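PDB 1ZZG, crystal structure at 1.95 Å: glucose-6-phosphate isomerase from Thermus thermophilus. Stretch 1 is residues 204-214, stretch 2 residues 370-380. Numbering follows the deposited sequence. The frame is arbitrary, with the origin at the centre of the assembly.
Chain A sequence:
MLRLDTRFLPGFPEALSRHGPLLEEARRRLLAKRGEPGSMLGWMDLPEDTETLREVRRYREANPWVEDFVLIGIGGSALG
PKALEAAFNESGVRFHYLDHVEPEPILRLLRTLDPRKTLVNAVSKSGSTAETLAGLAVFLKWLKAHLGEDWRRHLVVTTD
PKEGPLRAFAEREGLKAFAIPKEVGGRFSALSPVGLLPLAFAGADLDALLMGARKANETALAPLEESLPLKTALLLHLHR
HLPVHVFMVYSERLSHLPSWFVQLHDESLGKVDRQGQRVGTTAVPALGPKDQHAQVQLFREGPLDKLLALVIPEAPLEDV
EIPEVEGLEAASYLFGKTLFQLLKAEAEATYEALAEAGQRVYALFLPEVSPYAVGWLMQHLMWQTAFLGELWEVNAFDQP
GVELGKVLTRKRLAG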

ATOM      1  N   ALA A 204      -6.379  17.534 -14.218  1.00 25.02           N
ATOM      2  CA  ALA A 204      -7.379  16.514 -14.527  1.00 24.44           C
ATOM      3  C   ALA A 204      -8.750  17.121 -14.831  1.00 24.55           C
ATOM      4  O   ALA A 204      -9.029  18.261 -14.463  1.00 23.54           O
ATOM      5  CB  ALA A 204      -7.488  15.539 -13.364  1.00 26.94           C
ATOM      6  N   ASP A 205      -9.608  16.343 -15.484  1.00 23.10           N
ATOM      7  CA  ASP A 205     -10.949  16.809 -15.838  1.00 23.96           C
ATOM      8  C   ASP A 205     -11.945  16.610 -14.687  1.00 23.26           C
ATOM      9  O   ASP A 205     -12.583  15.557 -14.571  1.00 23.72           O
ATOM     10  CB  ASP A 205     -11.439  16.072 -17.088  1.00 23.03           C
ATOM     11  CG  ASP A 205     -12.734  16.640 -17.636  1.00 23.82           C
ATOM     12  OD1 ASP A 205     -13.266  17.601 -17.042  1.00 22.33           O
ATOM     13  OD2 ASP A 205     -13.219  16.125 -18.670  1.00 24.63           O
ATOM     14  N   LEU A 206     -12.072  17.635 -13.848  1.00 24.12           N
ATOM     15  CA  LEU A 206     -12.971  17.592 -12.695  1.00 24.42           C
ATOM     16  C   LEU A 206     -14.422  17.352 -13.105  1.00 24.17           C
ATOM     17  O   LEU A 206     -15.138  16.595 -12.455  1.00 23.53           O
ATOM     18  CB  LEU A 206     -12.882  18.905 -11.917  1.00 23.43           C
ATOM     19  CG  LEU A 206     -11.463  19.407 -11.647  1.00 24.22           C
ATOM     20  CD1 LEU A 206     -11.529  20.692 -10.856  1.00 25.34           C
ATOM     21  CD2 LEU A 206     -10.665  18.349 -10.898  1.00 24.42           C
ATOM     22  N   ASP A 207     -14.852  18.002 -14.183  1.00 24.18           N
ATOM     23  CA  ASP A 207     -16.222  17.858 -14.672  1.00 24.28           C
ATOM     24  C   ASP A 207     -16.558  16.385 -14.942  1.00 23.72           C
ATOM     25  O   ASP A 207     -17.623  15.897 -14.559  1.00 23.17           O
ATOM     26  CB  ASP A 207     -16.403  18.676 -15.957  1.00 24.77           C
ATOM     27  CG  ASP A 207     -16.136  20.157 -15.747  1.00 27.51           C
ATOM     28  OD1 ASP A 207     -17.104  20.908 -15.499  1.00 30.20           O
ATOM     29  OD2 ASP A 207     -14.955  20.567 -15.813  1.00 29.53           O
ATOM     30  N   ALA A 208     -15.637  15.687 -15.601  1.00 22.94           N
ATOM     31  CA  ALA A 208     -15.838  14.284 -15.936  1.00 22.61           C
ATOM     32  C   ALA A 208     -15.904  13.440 -14.675  1.00 23.61           C
ATOM     33  O   ALA A 208     -16.675  12.493 -14.595  1.00 22.96           O
ATOM     34  CB  ALA A 208     -14.713  13.791 -16.849  1.00 23.17           C
ATOM     35  N   LEU A 209     -15.095  13.788 -13.683  1.00 23.10           N
ATOM     36  CA  LEU A 209     -15.100  13.049 -12.434  1.00 25.17           C
ATOM     37  C   LEU A 209     -16.488  13.118 -11.789  1.00 24.78           C
ATOM     38  O   LEU A 209     -17.048  12.092 -11.409  1.00 26.32           O
ATOM     39  CB  LEU A 209     -14.050  13.626 -11.481  1.00 26.22           C
ATOM     40  CG  LEU A 209     -13.836  12.911 -10.145  1.00 29.72           C
ATOM     41  CD1 LEU A 209     -13.126  11.571 -10.365  1.00 28.79           C
ATOM     42  CD2 LEU A 209     -13.004  13.815  -9.242  1.00 29.57           C
ATOM     43  N   LEU A 210     -17.043  14.325 -11.683  1.00 22.05           N
ATOM     44  CA  LEU A 210     -18.358  14.500 -11.062  1.00 22.99           C
ATOM     45  C   LEU A 210     -19.487  13.906 -11.911  1.00 22.86           C
ATOM     46  O   LEU A 210     -20.483  13.413 -11.374  1.00 22.66           O
ATOM     47  CB  LEU A 210     -18.622  15.987 -10.766  1.00 22.49           C
ATOM     48  CG  LEU A 210     -17.591  16.685  -9.857  1.00 23.57           C
ATOM     49  CD1 LEU A 210     -18.031  18.114  -9.580  1.00 22.96           C
ATOM     50  CD2 LEU A 210     -17.432  15.920  -8.543  1.00 24.43           C
ATOM     51  N   MET A 211     -19.329  13.945 -13.230  1.00 22.82           N
ATOM     52  CA  MET A 211     -20.329  13.373 -14.129  1.00 23.88           C
ATOM     53  C   MET A 211     -20.417  11.869 -13.879  1.00 23.36           C
ATOM     54  O   MET A 211     -21.501  11.301 -13.816  1.00 22.53           O
ATOM     55  CB  MET A 211     -19.934  13.602 -15.583  1.00 26.02           C
ATOM     56  CG  MET A 211     -19.971  15.049 -16.031  1.00 35.43           C
ATOM     57  SD  MET A 211     -19.339  15.174 -17.714  1.00 43.97           S
ATOM     58  CE  MET A 211     -20.264  13.796 -18.502  1.00 38.05           C
ATOM     59  N   GLY A 212     -19.262  11.224 -13.750  1.00 24.21           N
ATOM     60  CA  GLY A 212     -19.243   9.795 -13.492  1.00 23.50           C
ATOM     61  C   GLY A 212     -19.888   9.482 -12.157  1.00 22.65           C
ATOM     62  O   GLY A 212     -20.610   8.492 -12.029  1.00 21.94           O
ATOM     63  N   ALA A 213     -19.637  10.323 -11.155  1.00 20.35           N
ATOM     64  CA  ALA A 213     -20.227  10.105  -9.836  1.00 21.76           C
ATOM     65  C   ALA A 213     -21.752  10.254  -9.939  1.00 23.40           C
ATOM     66  O   ALA A 213     -22.505   9.529  -9.279  1.00 20.55           O
ATOM     67  CB  ALA A 213     -19.653  11.102  -8.817  1.00 22.20           C
ATOM     68  N   ARG A 214     -22.201  11.188 -10.771  1.00 22.89           N
ATOM     69  CA  ARG A 214     -23.635  11.409 -10.982  1.00 24.10           C
ATOM     70  C   ARG A 214     -24.254  10.129 -11.559  1.00 23.00           C
ATOM     71  O   ARG A 214     -25.363   9.745 -11.191  1.00 24.20           O
ATOM     72  CB  ARG A 214     -23.849  12.574 -11.953  1.00 27.10           C
ATOM     73  CG  ARG A 214     -25.281  13.100 -12.033  1.00 34.47           C
ATOM     74  CD  ARG A 214     -25.320  14.363 -12.894  1.00 38.99           C
ATOM     75  NE  ARG A 214     -24.221  15.253 -12.533  1.00 43.64           N
ATOM     76  CZ  ARG A 214     -23.614  16.079 -13.379  1.00 46.55           C
ATOM     77  NH1 ARG A 214     -24.002  16.138 -14.645  1.00 47.72           N
ATOM     78  NH2 ARG A 214     -22.596  16.822 -12.966  1.00 48.05           N
ATOM     79  N   SER A 370     -10.410   6.330 -16.387  1.00 26.59           N
ATOM     80  CA  SER A 370     -10.655   7.736 -16.690  1.00 26.49           C
ATOM     81  C   SER A 370     -11.395   8.404 -15.532  1.00 25.55           C
ATOM     82  O   SER A 370     -11.997   7.725 -14.697  1.00 24.22           O
ATOM     83  CB  SER A 370     -11.504   7.855 -17.956  1.00 27.47           C
ATOM     84  OG  SER A 370     -12.750   7.189 -17.802  1.00 26.20           O
ATOM     85  N   PRO A 371     -11.350   9.746 -15.462  1.00 24.21           N
ATOM     86  CA  PRO A 371     -12.043  10.451 -14.383  1.00 24.57           C
ATOM     87  C   PRO A 371     -13.512  10.009 -14.311  1.00 24.21           C
ATOM     88  O   PRO A 371     -14.044   9.739 -13.233  1.00 24.72           O
ATOM     89  CB  PRO A 371     -11.897  11.918 -14.787  1.00 25.17           C
ATOM     90  CG  PRO A 371     -10.559  11.936 -15.494  1.00 24.66           C
ATOM     91  CD  PRO A 371     -10.646  10.690 -16.347  1.00 24.20           C
ATOM     92  N   TYR A 372     -14.148   9.922 -15.475  1.00 23.82           N
ATOM     93  CA  TYR A 372     -15.552   9.518 -15.578  1.00 24.14           C
ATOM     94  C   TYR A 372     -15.779   8.136 -14.961  1.00 24.03           C
ATOM     95  O   TYR A 372     -16.609   7.972 -14.060  1.00 22.66           O
ATOM     96  CB  TYR A 372     -15.976   9.516 -17.050  1.00 23.67           C
ATOM     97  CG  TYR A 372     -17.426   9.148 -17.313  1.00 27.66           C
ATOM     98  CD1 TYR A 372     -18.452  10.077 -17.137  1.00 28.95           C
ATOM     99  CD2 TYR A 372     -17.766   7.871 -17.763  1.00 27.56           C
ATOM    100  CE1 TYR A 372     -19.783   9.745 -17.410  1.00 28.63           C
ATOM    101  CE2 TYR A 372     -19.092   7.527 -18.035  1.00 29.99           C
ATOM    102  CZ  TYR A 372     -20.091   8.467 -17.859  1.00 30.37           C
ATOM    103  OH  TYR A 372     -21.397   8.123 -18.138  1.00 34.42           O
ATOM    104  N   ALA A 373     -15.023   7.147 -15.432  1.00 23.90           N
ATOM    105  CA  ALA A 373     -15.150   5.780 -14.932  1.00 23.89           C
ATOM    106  C   ALA A 373     -14.759   5.621 -13.457  1.00 23.66           C
ATOM    107  O   ALA A 373     -15.404   4.881 -12.715  1.00 25.90           O
ATOM    108  CB  ALA A 373     -14.309   4.826 -15.799  1.00 24.44           C
ATOM    109  N   VAL A 374     -13.702   6.304 -13.036  1.00 24.02           N
ATOM    110  CA  VAL A 374     -13.247   6.199 -11.654  1.00 22.66           C
ATOM    111  C   VAL A 374     -14.179   6.966 -10.710  1.00 21.61           C
ATOM    112  O   VAL A 374     -14.435   6.520  -9.593  1.00 21.03           O
ATOM    113  CB  VAL A 374     -11.784   6.690 -11.519  1.00 21.49           C
ATOM    114  CG1 VAL A 374     -11.357   6.700 -10.051  1.00 21.62           C
ATOM    115  CG2 VAL A 374     -10.860   5.762 -12.336  1.00 22.57           C
ATOM    116  N   GLY A 375     -14.691   8.109 -11.167  1.00 19.55           N
ATOM    117  CA  GLY A 375     -15.621   8.874 -10.352  1.00 18.44           C
ATOM    118  C   GLY A 375     -16.858   8.020 -10.124  1.00 19.52           C
ATOM    119  O   GLY A 375     -17.468   8.028  -9.052  1.00 17.36           O
ATOM    120  N   TRP A 376     -17.227   7.277 -11.160  1.00 19.53           N
ATOM    121  CA  TRP A 376     -18.369   6.382 -11.098  1.00 20.58           C
ATOM    122  C   TRP A 376     -18.058   5.290 -10.063  1.00 20.76           C
ATOM    123  O   TRP A 376     -18.843   5.051  -9.148  1.00 20.55           O
ATOM    124  CB  TRP A 376     -18.609   5.753 -12.478  1.00 21.77           C
ATOM    125  CG  TRP A 376     -19.896   4.970 -12.595  1.00 23.49           C
ATOM    126  CD1 TRP A 376     -20.465   4.166 -11.644  1.00 24.34           C
ATOM    127  CD2 TRP A 376     -20.742   4.881 -13.752  1.00 25.54           C
ATOM    128  NE1 TRP A 376     -21.613   3.583 -12.136  1.00 24.08           N
ATOM    129  CE2 TRP A 376     -21.806   4.006 -13.427  1.00 24.96           C
ATOM    130  CE3 TRP A 376     -20.706   5.459 -15.031  1.00 26.23           C
ATOM    131  CZ2 TRP A 376     -22.824   3.691 -14.337  1.00 26.28           C
ATOM    132  CZ3 TRP A 376     -21.724   5.144 -15.938  1.00 27.97           C
ATOM    133  CH2 TRP A 376     -22.767   4.268 -15.580  1.00 28.04           C
ATOM    134  N   LEU A 377     -16.899   4.646 -10.198  1.00 20.76           N
ATOM    135  CA  LEU A 377     -16.512   3.582  -9.269  1.00 19.61           C
ATOM    136  C   LEU A 377     -16.469   4.034  -7.807  1.00 19.30           C
ATOM    137  O   LEU A 377     -17.030   3.385  -6.927  1.00 19.28           O
ATOM    138  CB  LEU A 377     -15.151   2.995  -9.665  1.00 21.31           C
ATOM    139  CG  LEU A 377     -14.576   1.925  -8.726  1.00 20.47           C
ATOM    140  CD1 LEU A 377     -15.581   0.788  -8.549  1.00 22.34           C
ATOM    141  CD2 LEU A 377     -13.264   1.398  -9.291  1.00 22.27           C
ATOM    142  N   MET A 378     -15.803   5.150  -7.546  1.00 18.62           N
ATOM    143  CA  MET A 378     -15.712   5.661  -6.182  1.00 19.90           C
ATOM    144  C   MET A 378     -17.077   5.985  -5.573  1.00 19.08           C
ATOM    145  O   MET A 378     -17.354   5.621  -4.429  1.00 18.58           O
ATOM    146  CB  MET A 378     -14.808   6.898  -6.151  1.00 20.68           C
ATOM    147  CG  MET A 378     -13.343   6.576  -6.431  1.00 19.77           C
ATOM    148  SD  MET A 378     -12.261   8.033  -6.443  1.00 23.06           S
ATOM    149  CE  MET A 378     -12.117   8.347  -4.677  1.00 18.07           C
ATOM    150  N   GLN A 379     -17.928   6.668  -6.330  1.00 17.62           N
ATOM    151  CA  GLN A 379     -19.258   7.016  -5.829  1.00 19.22           C
ATOM    152  C   GLN A 379     -20.083   5.737  -5.626  1.00 19.97           C
ATOM    153  O   GLN A 379     -20.887   5.643  -4.695  1.00 20.37           O
ATOM    154  CB  GLN A 379     -19.977   7.948  -6.813  1.00 19.07           C
ATOM    155  CG  GLN A 379     -21.307   8.498  -6.280  1.00 19.91           C
ATOM    156  CD  GLN A 379     -21.121   9.631  -5.283  1.00 20.29           C
ATOM    157  OE1 GLN A 379     -20.012   9.895  -4.828  1.00 21.19           O
ATOM    158  NE2 GLN A 379     -22.215  10.303  -4.937  1.00 20.30           N
ATOM    159  N   HIS A 380     -19.875   4.762  -6.506  1.00 19.33           N
ATOM    160  CA  HIS A 380     -20.565   3.473  -6.429  1.00 20.90           C
ATOM    161  C   HIS A 380     -20.223   2.785  -5.113  1.00 21.57           C
ATOM    162  O   HIS A 380     -21.098   2.235  -4.441  1.00 23.30           O
ATOM    163  CB  HIS A 380     -20.131   2.579  -7.601  1.00 22.36           C
ATOM    164  CG  HIS A 380     -20.531   1.141  -7.456  1.00 24.64           C
ATOM    165  ND1 HIS A 380     -21.497   0.551  -8.245  1.00 25.03           N
ATOM    166  CD2 HIS A 380     -20.084   0.170  -6.620  1.00 24.53           C
ATOM    167  CE1 HIS A 380     -21.629  -0.718  -7.898  1.00 25.43           C
ATOM    168  NE2 HIS A 380     -20.784  -0.974  -6.916  1.00 25.92           N
TER

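The centre of the contact is built on two glycines. G212 and G375 meet through main-chain atoms, G212 C lying 3.9 Å from G375 C, and neither could carry a CB in this arrangement: an ideal CB on G212 would sit 1.8 Å from Y372 O, and one on G375 would sit 2.2 Å from L209 O. The two helices that carry them, 206-214 and 371-380, pack with their N-to-C directions 43° apart and their axes only 6.5 Å apart at closest approach. At that spacing the backbones themselves touch. Around the glycines, P371, Y372, L209 and the alanines A208 and A213 supply most of the remaining contact. A208 CB rests 4.0 Å from P371 CB, and L209 CB is 4.3 Å from the same P371 CB, so the proline ring at the start of its helix is in contact with two successive residues of the other. The CA-to-CB bond of L209 points away from stretch 2, but with chi1 t and chi2 p the side chain turns back, bringing L209 CD1 within 3.7 Å of G375 CA, where the glycine leaves room for a methyl group. Farther along, A213 CB lies 3.8 Å from Q379 CB, a contact between the aliphatic base of the glutamine and a methyl.

The close backbones also allow a ladder of CA-H...O contacts, in which weakly polarised CA hydrogens approach carbonyl oxygens. Y372 CA lies 3.3 Å from A208 O, and G212 CA returns the favour at 3.3 Å from Y372 O; W376 CA then approaches G212 O at 3.2 Å. Donor and acceptor thus alternate between the helices. A second set runs alongside: L209 CA to P371 O at 3.6 Å, nearly linear with 172° at the hydrogen, and A213 CA to G375 O at 3.5 Å, more bent at 127°. Several of these oxygens also accept ordinary helical hydrogen bonds, such as A208 O from G212 N at 3.0 Å and Y372 O from W376 N at 3.0 Å, so the cross-helix contacts supplement the helical bonding.

Farther out, the CA-to-CB bond of Y372 points sideways and, with chi1 t, its ring runs past M211; M211 CB meets the edge of that ring, 4.1 Å from Y372 CD1. No hydrogen bond links the two stretches, and the polar side chains D205 and S370 cap their own helices. D205, at the N-cap of the first helix, accepts a weak bond from A208 N to D205 OD1 at 3.4 Å, while its carbonyl touches the proline, with D205 O 3.7 Å from P371 CB. S370 caps the second helix in the same way, A373 N donating to S370 OG at 3.3 Å. Each cap satisfies an amide in the first turn, where no preceding helical carbonyl is available. At the far end, Q379 CG lies 3.4 Å from A213 O, while Q379 NE2 is hydrogen-bonded elsewhere in the structure.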